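Local coordinates for insecticidal crystal protein Cry35Ab1 (Bacillus thuringiensis, PDB 4JP0) that is one component of a binary insecticidal toxin active on western corn rootworm, both proteins being required for maximal toxicity, at residues V186-I191 and L320-G325. Numbering follows the deposited sequence.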
loop_
_atom_site.group_PDB
_atom_site.type_symbol
_atom_site.label_atom_id
_atom_site.label_comp_id
_atom_site.label_asym_id
_atom_site.label_seq_id
_atom_site.Cartn_x
_atom_site.Cartn_y
_atom_site.Cartn_z
ATOM N N VAL A 186 4.135 9.641 0.738
ATOM C CA VAL A 186 4.942 9.200 -0.388
ATOM C C VAL A 186 6.171 10.054 -0.584
ATOM O O VAL A 186 6.055 11.260 -0.700
ATOM C CB VAL A 186 4.126 9.238 -1.688
ATOM C CG1 VAL A 186 5.042 8.987 -2.903
ATOM C CG2 VAL A 186 2.990 8.223 -1.607
ATOM N N ASN A 187 7.348 9.429 -0.608
ATOM C CA ASN A 187 8.578 10.156 -0.868
ATOM C C ASN A 187 8.830 10.078 -2.362
ATOM O O ASN A 187 9.255 9.035 -2.863
ATOM C CB ASN A 187 9.736 9.569 -0.054
ATOM C CG ASN A 187 11.098 10.080 -0.509
ATOM O OD1 ASN A 187 11.235 11.287 -0.813
ATOM N ND2 ASN A 187 12.115 9.334 -0.575
ATOM N N ASP A 188 8.543 11.181 -3.059
ATOM C CA ASP A 188 8.662 11.282 -4.522
ATOM C C ASP A 188 9.667 12.403 -4.788
ATOM O O ASP A 188 9.307 13.580 -4.882
ATOM C CB ASP A 188 7.296 11.599 -5.144
ATOM C CG ASP A 188 7.295 11.549 -6.687
ATOM O OD1 ASP A 188 8.372 11.562 -7.324
ATOM O OD2 ASP A 188 6.241 11.497 -7.344
ATOM N N PRO A 189 10.938 12.017 -4.860
ATOM C CA PRO A 189 12.054 12.971 -4.988
ATOM C C PRO A 189 12.091 13.743 -6.303
ATOM O O PRO A 189 12.852 14.708 -6.425
ATOM C CB PRO A 189 13.287 12.070 -4.892
ATOM C CG PRO A 189 12.796 10.757 -5.402
ATOM C CD PRO A 189 11.406 10.620 -4.776
ATOM N N ASN A 190 11.290 13.337 -7.274
ATOM C CA ASN A 190 11.309 14.059 -8.529
ATOM C C ASN A 190 10.249 15.152 -8.693
ATOM O O ASN A 190 10.072 15.676 -9.778
ATOM C CB ASN A 190 11.280 13.063 -9.679
ATOM C CG ASN A 190 12.583 12.325 -9.807
ATOM O OD1 ASN A 190 13.629 12.937 -9.736
ATOM N ND2 ASN A 190 12.532 11.000 -9.977
ATOM N N ILE A 191 9.543 15.502 -7.625
ATOM C CA ILE A 191 8.540 16.563 -7.723
ATOM C C ILE A 191 8.539 17.308 -6.410
ATOM O O ILE A 191 8.737 16.684 -5.393
ATOM C CB ILE A 191 7.139 15.968 -7.990
ATOM C CG1 ILE A 191 6.126 17.078 -8.299
ATOM C CG2 ILE A 191 6.653 15.150 -6.825
ATOM C CD1 ILE A 191 4.823 16.535 -8.781
ATOM N N LEU A 320 3.504 1.885 -7.678
ATOM C CA LEU A 320 2.989 3.150 -7.195
ATOM C C LEU A 320 3.062 4.199 -8.285
ATOM O O LEU A 320 4.113 4.356 -8.933
ATOM C CB LEU A 320 3.841 3.602 -6.013
ATOM C CG LEU A 320 3.441 4.918 -5.358
ATOM C CD1 LEU A 320 2.128 4.749 -4.633
ATOM C CD2 LEU A 320 4.520 5.388 -4.361
ATOM N N TYR A 321 1.959 4.937 -8.443
ATOM C CA TYR A 321 1.799 5.923 -9.516
ATOM C C TYR A 321 1.328 7.294 -9.040
ATOM O O TYR A 321 0.427 7.389 -8.170
ATOM C CB TYR A 321 0.724 5.430 -10.490
ATOM C CG TYR A 321 1.015 4.062 -11.105
ATOM C CD1 TYR A 321 0.764 2.895 -10.390
ATOM C CD2 TYR A 321 1.566 3.949 -12.377
ATOM C CE1 TYR A 321 1.026 1.672 -10.923
ATOM C CE2 TYR A 321 1.818 2.690 -12.937
ATOM C CZ TYR A 321 1.563 1.569 -12.194
ATOM O OH TYR A 321 1.823 0.309 -12.719
ATOM N N ARG A 322 1.952 8.342 -9.593
ATOM C CA ARG A 322 1.433 9.692 -9.452
ATOM C C ARG A 322 0.188 9.703 -10.319
ATOM O O ARG A 322 0.104 8.950 -11.291
ATOM C CB ARG A 322 2.322 10.704 -10.124
ATOM C CG ARG A 322 3.559 11.072 -9.458
ATOM C CD ARG A 322 4.179 12.350 -10.051
ATOM N NE ARG A 322 5.596 12.345 -9.739
ATOM C CZ ARG A 322 6.545 12.789 -10.524
ATOM N NH1 ARG A 322 6.248 13.319 -11.713
ATOM N NH2 ARG A 322 7.802 12.705 -10.098
ATOM N N TYR A 323 -0.783 10.551 -10.010
ATOM C CA TYR A 323 -1.939 10.624 -10.899
ATOM C C TYR A 323 -2.298 12.025 -11.194
ATOM O O TYR A 323 -2.907 12.680 -10.285
ATOM C CB TYR A 323 -3.199 9.962 -10.365
ATOM C CG TYR A 323 -4.238 9.909 -11.479
ATOM C CD1 TYR A 323 -4.224 8.877 -12.398
ATOM C CD2 TYR A 323 -5.153 10.939 -11.675
ATOM C CE1 TYR A 323 -5.127 8.804 -13.419
ATOM C CE2 TYR A 323 -6.093 10.878 -12.738
ATOM C CZ TYR A 323 -6.057 9.798 -13.600
ATOM O OH TYR A 323 -6.939 9.660 -14.653
ATOM N N ASN A 324 -1.952 12.407 -12.452
ATOM C CA ASN A 324 -2.061 13.732 -13.108
ATOM C C ASN A 324 -2.951 13.770 -14.345
ATOM O O ASN A 324 -2.612 14.492 -15.279
ATOM C CB ASN A 324 -0.672 14.163 -13.660
ATOM C CG ASN A 324 -0.298 13.467 -15.047
ATOM O OD1 ASN A 324 -0.872 12.454 -15.429
ATOM N ND2 ASN A 324 0.686 14.037 -15.770
ATOM N N GLY A 325 -4.061 13.038 -14.365
ATOM C CA GLY A 325 -4.825 12.897 -15.593
ATOM C C GLY A 325 -4.379 11.624 -16.314
ATOM O O GLY A 325 -5.009 11.212 -17.284
#
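Asp188 and Arg322 join in a side-on, two-pronged salt bridge that ties the loop after strand 174-182 to the last residues of strand 307-323, an inner strand of the four-stranded antiparallel sheet of this Toxin_10 protein. The first prong is short: Arg322 NE gives its hydrogen to Asp188 OD2 at 2.6 Å, almost straight at 174°. In the second, NH2 of Arg322 reaches Asp188 OD1 at 3.1 Å and is just as straight. Both oxygens are met on their syn side and lie close to the guanidinium plane, although carboxylate and guanidinium are turned 27° from each other. Arg322 arrives with its chain extended from CG to NE, crossing the Asp188 side chain at about a right angle. Asp188 is buried, and its OD2 also hydrogen-bonds Tyr203 OH from the neighbouring strand 202-221, while OD1 takes a weak bond from the backbone N of Asn190. That bond lies within the type I turn from Asp188 to Ile191, where Ile191 N also makes a weak bond to Asp188 O. The turn also touches the guanidinium on two sides: Asn190 CB abuts the edge close to NH2, and Ile191 CB stands above one face, nearer NH2 than CZ. Deeper in, the contact becomes apolar. Val186 and Leu320 meet tip to tip beside Leu247 of helix 240-247; Val186 CG1, anti to the backbone N (chi1 171°), lies 3.9 Å from Leu320 CD2.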